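Local atomic coordinates of aldo-keto reductase AKR2E4 (Bombyx mori, PDB entry 3WCZ), a protein that reduces 3-dehydroecdysone and some other carbonyl compounds with NADPH as cosubstrate, and may take part in the regulation of molting in the silkworm. Residues Q180-P185 / H292-I297; A202-S207 / G253-P258; N184-Q189 / P221-D226; F121-K126 / S298-Y303. One frame throughout, in Å; residues are numbered along the deposited sequence.

Contact 1: residues Q180-P185 / H292-I297. With NAP (NADP nicotinamide-adenine-dinucleotide phosphate), chain B; EDO (1,2-ethanediol), chain F.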
# COMPACT_ATOMS: atom_id res chain seq x y z
N GLN A 180 -1.94 4.17 -4.78
CA GLN A 180 -1.70 3.85 -3.38
C GLN A 180 -1.38 5.13 -2.61
O GLN A 180 -0.38 5.81 -2.89
CB GLN A 180 -0.57 2.82 -3.25
CG GLN A 180 -0.21 2.51 -1.80
CD GLN A 180 0.83 1.43 -1.53
OE1 GLN A 180 1.71 1.64 -0.68
NE2 GLN A 180 0.75 0.30 -2.21
N ILE A 181 -2.27 5.48 -1.68
CA ILE A 181 -2.19 6.76 -0.99
C ILE A 181 -2.50 6.55 0.50
O ILE A 181 -3.03 5.50 0.91
CB ILE A 181 -3.16 7.81 -1.61
CG1 ILE A 181 -4.57 7.28 -1.63
CG2 ILE A 181 -2.67 8.16 -3.01
CD1 ILE A 181 -5.64 8.32 -2.03
N GLU A 182 -2.18 7.55 1.31
CA GLU A 182 -2.43 7.48 2.74
C GLU A 182 -3.90 7.67 3.06
O GLU A 182 -4.45 8.72 2.74
CB GLU A 182 -1.61 8.54 3.47
CG GLU A 182 -1.76 8.41 4.95
CD GLU A 182 -0.97 9.40 5.76
OE1 GLU A 182 0.10 9.87 5.34
OE2 GLU A 182 -1.39 9.67 6.90
N VAL A 183 -4.52 6.69 3.71
CA VAL A 183 -5.90 6.84 4.15
C VAL A 183 -6.06 6.26 5.54
O VAL A 183 -5.74 5.09 5.79
CB VAL A 183 -6.95 6.21 3.19
CG1 VAL A 183 -8.33 6.71 3.55
CG2 VAL A 183 -6.62 6.52 1.74
N ASN A 184 -6.57 7.10 6.45
CA ASN A 184 -6.76 6.74 7.85
C ASN A 184 -7.66 7.84 8.45
O ASN A 184 -8.05 8.77 7.75
CB ASN A 184 -5.41 6.59 8.57
CG ASN A 184 -4.53 7.81 8.39
OD1 ASN A 184 -4.98 8.94 8.62
ND2 ASN A 184 -3.31 7.60 7.92
N PRO A 185 -8.03 7.73 9.75
CA PRO A 185 -9.09 8.63 10.20
C PRO A 185 -8.73 10.10 10.24
O PRO A 185 -9.61 10.96 10.13
CB PRO A 185 -9.40 8.13 11.64
CG PRO A 185 -9.06 6.65 11.57
CD PRO A 185 -7.83 6.59 10.66
N HIS A 292 -4.03 15.47 8.12
CA HIS A 292 -2.75 15.44 8.79
C HIS A 292 -2.10 14.12 8.44
O HIS A 292 -2.55 13.06 8.87
CB HIS A 292 -2.98 15.57 10.30
CG HIS A 292 -1.73 15.62 11.13
ND1 HIS A 292 -1.71 16.20 12.38
CD2 HIS A 292 -0.46 15.19 10.91
CE1 HIS A 292 -0.50 16.12 12.89
NE2 HIS A 292 0.28 15.51 12.02
N ARG A 293 -1.02 14.20 7.67
CA ARG A 293 -0.36 13.01 7.15
C ARG A 293 0.60 12.40 8.14
O ARG A 293 1.42 13.09 8.75
CB ARG A 293 0.37 13.33 5.85
CG ARG A 293 -0.51 13.83 4.74
CD ARG A 293 0.33 14.41 3.60
NE ARG A 293 -0.49 14.97 2.53
CZ ARG A 293 -1.03 14.27 1.55
NH1 ARG A 293 -0.86 12.96 1.46
NH2 ARG A 293 -1.76 14.90 0.65
N VAL A 294 0.51 11.09 8.30
CA VAL A 294 1.54 10.29 8.95
C VAL A 294 2.85 10.39 8.18
O VAL A 294 3.92 10.50 8.77
CB VAL A 294 1.12 8.81 9.05
CG1 VAL A 294 2.27 7.93 9.52
CG2 VAL A 294 -0.05 8.66 10.00
N ILE A 295 2.77 10.32 6.85
CA ILE A 295 3.97 10.33 6.00
C ILE A 295 4.19 11.75 5.48
O ILE A 295 3.47 12.25 4.63
CB ILE A 295 3.87 9.28 4.84
CG1 ILE A 295 3.68 7.87 5.42
CG2 ILE A 295 5.07 9.36 3.91
CD1 ILE A 295 4.82 7.35 6.30
N ASP A 296 5.19 12.38 6.07
CA ASP A 296 5.52 13.78 5.80
C ASP A 296 6.73 13.82 4.86
O ASP A 296 7.83 13.40 5.22
CB ASP A 296 5.81 14.44 7.15
CG ASP A 296 6.28 15.88 7.04
OD1 ASP A 296 6.27 16.44 5.94
OD2 ASP A 296 6.65 16.45 8.09
N ILE A 297 6.52 14.29 3.65
CA ILE A 297 7.62 14.44 2.69
C ILE A 297 7.89 15.91 2.37
O ILE A 297 8.35 16.26 1.30
CB ILE A 297 7.38 13.64 1.40
CG1 ILE A 297 6.03 14.01 0.79
CG2 ILE A 297 7.44 12.14 1.70
CD1 ILE A 297 5.94 13.73 -0.69
PA NAP B . 0.53 0.92 9.80
O1A NAP B . 0.13 -0.37 9.21
O2A NAP B . -0.21 2.15 9.59
O5B NAP B . 0.87 0.82 11.32
C5B NAP B . 1.71 -0.18 11.81
C4B NAP B . 1.85 -0.18 13.33
O4B NAP B . 0.61 -0.62 13.92
C3B NAP B . 2.93 -1.01 13.89
O3B NAP B . 3.47 -0.31 14.99
C2B NAP B . 2.24 -2.22 14.29
O2B NAP B . 2.89 -2.95 15.32
C1B NAP B . 0.90 -1.72 14.75
N9A NAP B . -0.22 -2.63 14.62
C8A NAP B . -0.46 -3.44 13.56
N7A NAP B . -1.62 -4.05 13.68
C5A NAP B . -2.18 -3.65 14.86
C6A NAP B . -3.38 -3.95 15.51
N6A NAP B . -4.32 -4.87 15.03
N1A NAP B . -3.59 -3.35 16.69
C2A NAP B . -2.71 -2.48 17.19
N3A NAP B . -1.56 -2.15 16.59
C4A NAP B . -1.30 -2.73 15.41
O3 NAP B . 2.05 1.16 9.29
PN NAP B . 2.81 1.80 8.04
O1N NAP B . 4.05 0.99 7.90
O2N NAP B . 2.93 3.27 8.28
O5D NAP B . 1.88 1.62 6.77
C5D NAP B . 1.52 0.36 6.32
C4D NAP B . 2.18 -0.08 5.00
O4D NAP B . 1.79 0.75 3.93
C3D NAP B . 3.67 0.00 4.98
O3D NAP B . 4.29 -0.99 5.77
C2D NAP B . 3.95 -0.06 3.56
O2D NAP B . 3.77 -1.37 3.08
C1D NAP B . 2.89 0.87 3.02
N1N NAP B . 3.21 2.29 2.87
C2N NAP B . 3.40 2.81 1.64
C3N NAP B . 3.69 4.15 1.50
C7N NAP B . 3.83 4.65 0.11
O7N NAP B . 3.32 4.07 -0.88
N7N NAP B . 4.42 5.86 -0.02
C4N NAP B . 3.87 4.98 2.62
C5N NAP B . 3.66 4.43 3.89
C6N NAP B . 3.33 3.09 3.96
P2B NAP B . 3.27 -4.50 15.16
O1X NAP B . 4.02 -4.81 16.47
O2X NAP B . 2.02 -5.27 15.09
O3X NAP B . 4.14 -4.63 13.94
C1 EDO F . -2.17 12.28 -2.52
O1 EDO F . -2.47 12.66 -1.16
C2 EDO F . -0.70 12.44 -2.77
O2 EDO F . 0.07 11.76 -1.78
O HOH W 1 -0.80 9.97 0.27
O HOH W 2 0.89 11.08 3.06
O HOH W 3 -3.20 10.62 9.75

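Contact 2: residues A202-S207 / G253-P258. With NAP (NADP nicotinamide-adenine-dinucleotide phosphate), chain B.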
# COMPACT_ATOMS: atom_id res chain seq x y z
N ALA A 202 -8.63 1.81 -8.55
CA ALA A 202 -8.80 1.40 -7.16
C ALA A 202 -7.74 2.06 -6.28
O ALA A 202 -6.68 2.49 -6.76
CB ALA A 202 -8.73 -0.13 -7.03
N VAL A 203 -8.02 2.14 -4.99
CA VAL A 203 -7.13 2.78 -4.03
C VAL A 203 -6.63 1.79 -3.00
O VAL A 203 -7.43 1.12 -2.35
CB VAL A 203 -7.83 3.96 -3.37
CG1 VAL A 203 -6.95 4.53 -2.26
CG2 VAL A 203 -8.17 4.99 -4.44
N MET A 204 -5.31 1.73 -2.85
CA MET A 204 -4.68 1.06 -1.72
C MET A 204 -4.41 2.12 -0.66
O MET A 204 -3.93 3.21 -0.99
CB MET A 204 -3.37 0.36 -2.12
CG MET A 204 -3.56 -0.86 -3.00
SD MET A 204 -2.00 -1.62 -3.55
CE MET A 204 -1.46 -2.42 -2.02
N ALA A 205 -4.79 1.82 0.58
CA ALA A 205 -4.67 2.74 1.72
C ALA A 205 -3.49 2.37 2.59
O ALA A 205 -3.50 1.36 3.33
CB ALA A 205 -5.97 2.69 2.55
N TYR A 206 -2.44 3.18 2.50
CA TYR A 206 -1.28 3.01 3.35
C TYR A 206 -1.41 3.75 4.68
O TYR A 206 -2.27 4.60 4.84
CB TYR A 206 0.01 3.32 2.59
CG TYR A 206 0.41 4.74 2.30
CD1 TYR A 206 0.77 5.63 3.30
CD2 TYR A 206 0.55 5.15 0.98
CE1 TYR A 206 1.25 6.90 3.00
CE2 TYR A 206 1.01 6.41 0.67
CZ TYR A 206 1.39 7.27 1.68
OH TYR A 206 1.88 8.51 1.42
N SER A 207 -0.53 3.37 5.61
CA SER A 207 -0.57 3.82 7.01
C SER A 207 -2.01 3.82 7.53
O SER A 207 -2.49 4.82 8.05
CB SER A 207 0.09 5.19 7.17
OG SER A 207 1.46 5.19 6.77
N GLY A 253 -14.32 1.01 0.16
CA GLY A 253 -13.91 0.38 -1.09
C GLY A 253 -12.42 0.34 -1.30
O GLY A 253 -11.97 0.22 -2.45
N LEU A 254 -11.64 0.46 -0.24
CA LEU A 254 -10.18 0.57 -0.30
C LEU A 254 -9.53 -0.75 0.07
O LEU A 254 -10.16 -1.64 0.66
CB LEU A 254 -9.72 1.67 0.66
CG LEU A 254 -10.52 2.96 0.61
CD1 LEU A 254 -10.00 3.97 1.61
CD2 LEU A 254 -10.52 3.54 -0.79
N ILE A 255 -8.25 -0.87 -0.31
CA ILE A 255 -7.41 -2.01 -0.03
C ILE A 255 -6.41 -1.58 1.05
O ILE A 255 -5.40 -0.95 0.73
CB ILE A 255 -6.67 -2.45 -1.30
CG1 ILE A 255 -7.69 -2.89 -2.37
CG2 ILE A 255 -5.66 -3.54 -0.99
CD1 ILE A 255 -7.09 -2.90 -3.80
N PRO A 256 -6.70 -1.85 2.33
CA PRO A 256 -5.76 -1.43 3.37
C PRO A 256 -4.49 -2.28 3.39
O PRO A 256 -4.50 -3.45 2.98
CB PRO A 256 -6.57 -1.64 4.66
CG PRO A 256 -7.50 -2.75 4.32
CD PRO A 256 -7.90 -2.51 2.90
N ILE A 257 -3.41 -1.64 3.83
CA ILE A 257 -2.10 -2.27 3.90
C ILE A 257 -1.58 -2.30 5.34
O ILE A 257 -0.59 -1.63 5.67
CB ILE A 257 -1.07 -1.52 3.02
CG1 ILE A 257 -1.64 -1.12 1.66
CG2 ILE A 257 0.18 -2.38 2.83
CD1 ILE A 257 -0.71 -0.20 0.90
N PRO A 258 -2.23 -3.06 6.22
CA PRO A 258 -1.76 -3.08 7.61
C PRO A 258 -0.37 -3.72 7.72
O PRO A 258 -0.16 -4.86 7.28
CB PRO A 258 -2.81 -3.94 8.32
CG PRO A 258 -3.36 -4.81 7.27
CD PRO A 258 -3.39 -3.94 6.04
PA NAP B . 0.53 0.92 9.80
O1A NAP B . 0.13 -0.37 9.21
O2A NAP B . -0.21 2.15 9.59
O5B NAP B . 0.87 0.82 11.32
C5B NAP B . 1.71 -0.18 11.81
C4B NAP B . 1.85 -0.18 13.33
O4B NAP B . 0.61 -0.62 13.92
C3B NAP B . 2.93 -1.01 13.89
O3B NAP B . 3.47 -0.31 14.99
C2B NAP B . 2.24 -2.22 14.29
O2B NAP B . 2.89 -2.95 15.32
C1B NAP B . 0.90 -1.72 14.75
N9A NAP B . -0.22 -2.63 14.62
C8A NAP B . -0.46 -3.44 13.56
N7A NAP B . -1.62 -4.05 13.68
C5A NAP B . -2.18 -3.65 14.86
C6A NAP B . -3.38 -3.95 15.51
N6A NAP B . -4.32 -4.87 15.03
N1A NAP B . -3.59 -3.35 16.69
C2A NAP B . -2.71 -2.48 17.19
N3A NAP B . -1.56 -2.15 16.59
C4A NAP B . -1.30 -2.73 15.41
O3 NAP B . 2.05 1.16 9.29
PN NAP B . 2.81 1.80 8.04
O1N NAP B . 4.05 0.99 7.90
O2N NAP B . 2.93 3.27 8.28
O5D NAP B . 1.88 1.62 6.77
C5D NAP B . 1.52 0.36 6.32
C4D NAP B . 2.18 -0.08 5.00
O4D NAP B . 1.79 0.75 3.93
C3D NAP B . 3.67 0.00 4.98
O3D NAP B . 4.29 -0.99 5.77
C2D NAP B . 3.95 -0.06 3.56
O2D NAP B . 3.77 -1.37 3.08
C1D NAP B . 2.89 0.87 3.02
N1N NAP B . 3.21 2.29 2.87
C2N NAP B . 3.40 2.81 1.64
C3N NAP B . 3.69 4.15 1.50
C7N NAP B . 3.83 4.65 0.11
O7N NAP B . 3.32 4.07 -0.88
N7N NAP B . 4.42 5.86 -0.02
C4N NAP B . 3.87 4.98 2.62
C5N NAP B . 3.66 4.43 3.89
C6N NAP B . 3.33 3.09 3.96
P2B NAP B . 3.27 -4.50 15.16
O1X NAP B . 4.02 -4.81 16.47
O2X NAP B . 2.02 -5.27 15.09
O3X NAP B . 4.14 -4.63 13.94
O HOH W 4 -10.82 1.68 -4.36

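Contact 3: residues N184-Q189 / P221-D226. With EDO (1,2-ethanediol), chain F.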
# COMPACT_ATOMS: atom_id res chain seq x y z
N ASN A 184 -6.57 7.10 6.45
CA ASN A 184 -6.76 6.74 7.85
C ASN A 184 -7.66 7.84 8.45
O ASN A 184 -8.05 8.77 7.75
CB ASN A 184 -5.41 6.59 8.57
CG ASN A 184 -4.53 7.81 8.39
OD1 ASN A 184 -4.98 8.94 8.62
ND2 ASN A 184 -3.31 7.60 7.92
N PRO A 185 -8.03 7.73 9.75
CA PRO A 185 -9.09 8.63 10.20
C PRO A 185 -8.73 10.10 10.24
O PRO A 185 -9.61 10.96 10.13
CB PRO A 185 -9.40 8.13 11.64
CG PRO A 185 -9.06 6.65 11.57
CD PRO A 185 -7.83 6.59 10.66
N THR A 186 -7.45 10.39 10.39
CA THR A 186 -7.00 11.79 10.42
C THR A 186 -6.52 12.32 9.07
O THR A 186 -6.16 13.51 8.95
CB THR A 186 -5.95 12.02 11.53
OG1 THR A 186 -5.04 10.92 11.60
CG2 THR A 186 -6.64 12.12 12.86
N ASN A 187 -6.57 11.47 8.05
CA ASN A 187 -6.16 11.86 6.68
C ASN A 187 -7.01 11.04 5.72
O ASN A 187 -6.56 10.02 5.16
CB ASN A 187 -4.67 11.65 6.44
CG ASN A 187 -4.16 12.33 5.18
OD1 ASN A 187 -4.01 13.55 5.17
ND2 ASN A 187 -3.88 11.57 4.13
N THR A 188 -8.26 11.44 5.56
CA THR A 188 -9.25 10.57 4.95
C THR A 188 -9.29 10.63 3.41
O THR A 188 -9.87 9.75 2.76
CB THR A 188 -10.64 10.88 5.49
OG1 THR A 188 -10.94 12.25 5.24
CG2 THR A 188 -10.73 10.60 6.97
N GLN A 189 -8.70 11.68 2.84
CA GLN A 189 -8.58 11.86 1.39
C GLN A 189 -9.88 11.57 0.65
O GLN A 189 -9.88 10.87 -0.39
CB GLN A 189 -7.42 11.04 0.79
CG GLN A 189 -6.10 11.28 1.49
CD GLN A 189 -4.91 11.32 0.57
OE1 GLN A 189 -4.92 12.04 -0.45
NE2 GLN A 189 -3.88 10.61 0.92
N PRO A 221 -2.84 13.94 16.76
CA PRO A 221 -4.27 14.24 16.80
C PRO A 221 -5.09 13.04 17.28
O PRO A 221 -4.67 11.89 17.10
CB PRO A 221 -4.60 14.55 15.33
CG PRO A 221 -3.61 13.74 14.58
CD PRO A 221 -2.35 13.81 15.37
N PRO A 222 -6.26 13.29 17.87
CA PRO A 222 -7.19 12.20 18.15
C PRO A 222 -7.63 11.54 16.86
O PRO A 222 -7.55 12.18 15.81
CB PRO A 222 -8.37 12.90 18.81
CG PRO A 222 -8.29 14.33 18.32
CD PRO A 222 -6.85 14.62 18.11
N PRO A 223 -8.13 10.30 16.91
CA PRO A 223 -8.42 9.50 18.11
C PRO A 223 -7.24 8.68 18.65
O PRO A 223 -6.42 8.15 17.90
CB PRO A 223 -9.49 8.54 17.61
CG PRO A 223 -9.20 8.37 16.15
CD PRO A 223 -8.64 9.68 15.68
N ARG A 224 -7.22 8.54 19.97
CA ARG A 224 -6.37 7.55 20.64
C ARG A 224 -7.01 6.18 20.57
O ARG A 224 -8.18 6.04 20.23
CB ARG A 224 -6.20 7.90 22.11
CG ARG A 224 -5.57 9.23 22.40
CD ARG A 224 -4.07 9.27 22.07
NE ARG A 224 -3.88 9.84 20.74
CZ ARG A 224 -3.32 9.23 19.70
NH1 ARG A 224 -2.81 8.00 19.80
NH2 ARG A 224 -3.23 9.87 18.55
N SER A 225 -6.26 5.15 20.95
CA SER A 225 -6.80 3.78 20.93
C SER A 225 -7.97 3.57 21.90
O SER A 225 -8.76 2.65 21.73
CB SER A 225 -5.70 2.75 21.19
OG SER A 225 -5.18 2.92 22.50
N ASP A 226 -8.07 4.42 22.93
CA ASP A 226 -9.18 4.33 23.88
C ASP A 226 -10.28 5.35 23.59
O ASP A 226 -11.15 5.58 24.39
CB ASP A 226 -8.69 4.44 25.34
CG ASP A 226 -8.00 5.74 25.64
OD1 ASP A 226 -7.71 6.54 24.73
OD2 ASP A 226 -7.76 5.99 26.84
C1 EDO F . -2.17 12.28 -2.52
O1 EDO F . -2.47 12.66 -1.16
C2 EDO F . -0.70 12.44 -2.77
O2 EDO F . 0.07 11.76 -1.78

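Contact 4: residues F121-K126 / S298-Y303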
# COMPACT_ATOMS: atom_id res chain seq x y z
N PHE A 121 6.50 7.52 -6.06
CA PHE A 121 6.09 8.92 -5.99
C PHE A 121 6.17 9.53 -7.39
O PHE A 121 6.96 9.08 -8.24
CB PHE A 121 7.02 9.77 -5.10
CG PHE A 121 6.88 9.51 -3.63
CD1 PHE A 121 7.64 8.53 -3.03
CD2 PHE A 121 6.04 10.28 -2.85
CE1 PHE A 121 7.53 8.28 -1.66
CE2 PHE A 121 5.89 10.03 -1.49
CZ PHE A 121 6.65 9.04 -0.89
N PRO A 122 5.45 10.65 -7.60
CA PRO A 122 5.54 11.31 -8.92
C PRO A 122 6.81 12.16 -9.05
O PRO A 122 7.06 12.66 -10.14
CB PRO A 122 4.28 12.19 -8.97
CG PRO A 122 3.92 12.45 -7.51
CD PRO A 122 4.36 11.19 -6.77
N ILE A 123 7.55 12.34 -7.98
CA ILE A 123 8.79 13.09 -7.94
C ILE A 123 9.92 12.23 -8.46
O ILE A 123 10.00 11.03 -8.19
CB ILE A 123 9.12 13.50 -6.48
CG1 ILE A 123 7.98 14.35 -5.90
CG2 ILE A 123 10.41 14.23 -6.39
CD1 ILE A 123 8.02 14.42 -4.37
N ALA A 124 10.83 12.87 -9.20
CA ALA A 124 12.07 12.23 -9.68
C ALA A 124 13.24 12.88 -8.94
O ALA A 124 13.27 14.10 -8.79
CB ALA A 124 12.22 12.39 -11.16
N THR A 125 14.18 12.07 -8.49
CA THR A 125 15.39 12.58 -7.85
C THR A 125 16.61 11.91 -8.45
O THR A 125 16.53 10.92 -9.18
CB THR A 125 15.39 12.36 -6.33
OG1 THR A 125 15.43 10.95 -6.06
CG2 THR A 125 14.15 12.97 -5.71
N LYS A 126 17.76 12.53 -8.21
CA LYS A 126 19.02 11.89 -8.46
C LYS A 126 19.31 10.97 -7.26
O LYS A 126 18.61 11.01 -6.25
CB LYS A 126 20.12 12.95 -8.64
CG LYS A 126 19.82 14.01 -9.71
CD LYS A 126 19.81 13.45 -11.09
CE LYS A 126 19.86 14.55 -12.17
NZ LYS A 126 21.21 15.21 -12.32
N SER A 298 7.65 16.78 3.34
CA SER A 298 7.66 18.22 3.07
C SER A 298 9.04 18.78 2.73
O SER A 298 9.13 19.86 2.16
CB SER A 298 7.03 19.00 4.23
OG SER A 298 7.64 18.70 5.46
N ASP A 299 10.11 18.05 3.02
CA ASP A 299 11.43 18.49 2.55
C ASP A 299 11.49 18.57 1.02
O ASP A 299 12.38 19.22 0.46
CB ASP A 299 12.56 17.56 3.02
CG ASP A 299 12.90 17.73 4.49
OD1 ASP A 299 12.37 18.63 5.15
OD2 ASP A 299 13.74 16.94 4.98
N TRP A 300 10.56 17.89 0.33
CA TRP A 300 10.52 17.83 -1.13
C TRP A 300 9.51 18.82 -1.72
O TRP A 300 9.22 18.76 -2.91
CB TRP A 300 10.14 16.42 -1.61
CG TRP A 300 11.13 15.32 -1.33
CD1 TRP A 300 12.47 15.45 -1.10
CD2 TRP A 300 10.85 13.91 -1.27
NE1 TRP A 300 13.04 14.21 -0.89
CE2 TRP A 300 12.06 13.25 -0.99
CE3 TRP A 300 9.69 13.14 -1.42
CZ2 TRP A 300 12.14 11.86 -0.88
CZ3 TRP A 300 9.77 11.77 -1.30
CH2 TRP A 300 10.98 11.15 -1.02
N LYS A 301 8.99 19.74 -0.90
CA LYS A 301 7.89 20.60 -1.30
C LYS A 301 8.17 21.41 -2.56
O LYS A 301 7.23 21.70 -3.33
CB LYS A 301 7.53 21.51 -0.13
CG LYS A 301 6.21 22.23 -0.26
CD LYS A 301 5.86 22.91 1.07
CE LYS A 301 4.70 22.22 1.77
NZ LYS A 301 4.29 22.96 3.00
N ASP A 302 9.43 21.79 -2.78
CA ASP A 302 9.76 22.62 -3.94
C ASP A 302 10.17 21.79 -5.14
O ASP A 302 10.52 22.34 -6.19
CB ASP A 302 10.87 23.64 -3.63
CG ASP A 302 10.93 24.76 -4.65
OD1 ASP A 302 9.86 25.34 -4.92
OD2 ASP A 302 12.04 25.06 -5.19
N TYR A 303 10.15 20.46 -5.03
CA TYR A 303 10.54 19.60 -6.15
C TYR A 303 9.46 19.56 -7.21
O TYR A 303 8.25 19.56 -6.89
CB TYR A 303 10.78 18.16 -5.68
CG TYR A 303 12.08 17.92 -4.91
CD1 TYR A 303 12.63 18.89 -4.08
CD2 TYR A 303 12.73 16.70 -5.00
CE1 TYR A 303 13.82 18.66 -3.38
CE2 TYR A 303 13.90 16.45 -4.31
CZ TYR A 303 14.44 17.43 -3.49
OH TYR A 303 15.62 17.16 -2.80

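Contact 1: residues Q180-P185 / H292-I297
The carboxylate of Glu182 grips two successive backbone amides of the segment His292-Ile297. Val294 N gives its hydrogen to OE2 of Glu182 at 2.8 Å, on the syn lone pair. Ile295 N reaches OE1 of Glu182 at 3.1 Å, nearly straight at 171°. It comes from the syn side, 29° out of the carboxylate plane. CG of Glu182 stands anti to the backbone N (chi1 -175°); the chain is extended beyond it and carries the carboxylate across to the other segment. Val294 crosses this side chain at about a right angle, with CB 3.4 Å from OE2 of Glu182. CB of Arg293 packs near OE1.

Two further partners hold the carboxylate directly. Asn184 ND2 bonds to OE2 of Glu182 at 3.0 Å, from the anti side. A water is held by OE1 of Glu182, NH1 of Arg293 and the carbonyl of Ile295. In the second shell, the carbonyl of Ser207 also takes a bond from Asn184 ND2, and another water joins Asn184 OD1 to His292 O. The guanidinium of Arg293 lies 5.1 Å from Glu182 (NH1 to OE1), too far for a direct bridge, and binds ethanediol O1 at its edge. Farther in, Ile295 CG1 rests 3.8 Å from C5N of the nicotinamide.

Glu182 thus ties the C-terminal loop to the end of barrel strand 178-182, beside the nicotinamide. An alanine in its place would probably leave the amides of Val294 and Ile295 without their acceptor and let this loop shift against the cofactor. A buried acid with several N-H donors around it is likely to stay ionised.

Contact 2: residues A202-S207 / G253-P258
Val203 opens the pairing with Leu254: its CB lies 3.8 Å from CD2 of Leu254, and the two side chains run side by side, pointing the same way. The carbonyl of Val203 takes the N-H of Ile255 at 3.0 Å, in the carbonyl plane. A water bridges Val203 N and the carbonyl of Gly253, the positive-phi residue of the Schellman motif that follows helix 241-251. Met204 lies on the same sheet face as Ile255 and sets CG against CB of Ile255. Its chain bends at chi3 (74°), and CE comes to 3.7 Å from CD1 of Ile257. Ala205 continues the parallel ladder. Its N bonds to Ile255 O at 2.8 Å, with the donor well above the carbonyl plane, and its O accepts from Ile257 N at 3.0 Å.

Tyr206 ends the strand. CG sits between the backbone N and the carbonyl carbon (chi1 75°), and the ring lies beneath the nicotinamide. C4N of NADP is over the ring centre of Tyr206, 3.1 Å above the plane. The Tyr206 hydroxyl bonds to Asn159, and CB touches CD1 of Ile257. An alanine here would probably open a gap under the nicotinamide and leave Asn159 without this partner. Ser207 follows, its OG giving a hydrogen bond to O2N of the cofactor at 2.9 Å.

These are neighbouring parallel strands of the TIM barrel, paired at Met204 with Ile255 and Ala205 with Pro256. The bond from Ser207 OG to a phosphate oxygen would fix the neighbouring phosphate, while the Tyr206 ring limits where the nicotinamide can lie.

Contact 3: residues N184-Q189 / P221-D226
Thr186 makes the close part of this contact with its methyl group. CG2 of Thr186 stands 3.1 Å from the carbonyl O of Pro222 and 3.8 Å from CG of Pro221. The threonine side chain crosses the Pro221 ring at about a right angle. CG2 is anti to the carbonyl carbon and beside the backbone N, which turns the methyl into the proline run. CD of Pro223 lies a little farther from it, at 4.2 Å.

The looser part is Pro185 against Pro223. Their nearest atoms, CB of Pro185 and CD of Pro223, are 4.4 Å apart. Pro222 is exposed and bears on the contact mainly through its carbonyl. The peptide before Pro223 is cis, and both the carbonyl of Pro222 and the ring of Pro223 meet Thr186.

Each loop is also braced from within. Asn184 to Asn187 form a type I turn, closed by Asn187 N to Asn184 O at 3.1 Å. In the other loop, Arg224 NH2 bonds to Pro221 O at 2.9 Å and also holds the carbonyl of Phe211. Phe211 touches both Thr186 and Pro221. Pro185 leans on Leu245 of helix 241-251.

The segments come from two loops, one after strand 178-182 and one after strand 202-206. Between them lies a small patch of methyl and ring carbons around the Pro222 carbonyl oxygen. It is held by van der Waals packing; the polar groups bond within their own loops or to other parts of the chain.

Contact 4: residues F121-K126 / S298-Y303
Trp300 pushes the edge of its six-membered ring at the face of Phe121. The pair is T-shaped, with planes at 84° and ring centroids 5.4 Å apart. CZ3 of Trp300 is the bump: it stands over the centre of the Phe121 ring, 4.2 Å from CE1 of Phe121.

Ile123 fills the hollow between Trp300 and Tyr303 with two of its branches. CD1 of Ile123 approaches CE3 of Trp300 at 3.6 Å, and also nears CB of that residue. CG2 of Ile123, anti to the backbone N, meets CD2 of Tyr303 at 3.7 Å. Thr125 extends the row: its CG2 sits at the edge of the Tyr303 ring, in plane, 3.8 Å from CE2.

A type I turn from Trp300 to Tyr303 brings the two aromatic side chains together. CD1 of Trp300 covers one face of the Tyr303 ring toward its rim. The hydroxyl of Tyr303 bonds to the carbonyl of Asp129.

Phe121 also touches NADP and Asn159. The segment 121-126 follows barrel strand 114-119 and enters the short strand 124-125, which pairs antiparallel with 131-132. The C-terminal loop after helix 279-286 packs against this hairpin.

How the contacts relate
Contacts 1 and 2 meet on adjacent barrel strands: Ile181 O lies 2.9 Å from Tyr206 N, and the centres of the two contacts are about 11 Å apart. Both border the nicotinamide, Tyr206 on one side of it and Ile295 nearby. Contact 3 continues from contact 1 through the shared Asn184 and Pro185. Its Thr186 O lies 3.0 Å from His292 N. Contact 4 joins contact 1 along the C-terminal loop, where Ile297 CD1 packs 3.8 Å from Phe121 CE2. The side chain of Phe121 is about 8 Å from that of Tyr58, the likely proton donor. Contacts 3 and 4 lie about 26 Å apart, centre to centre, and do not touch.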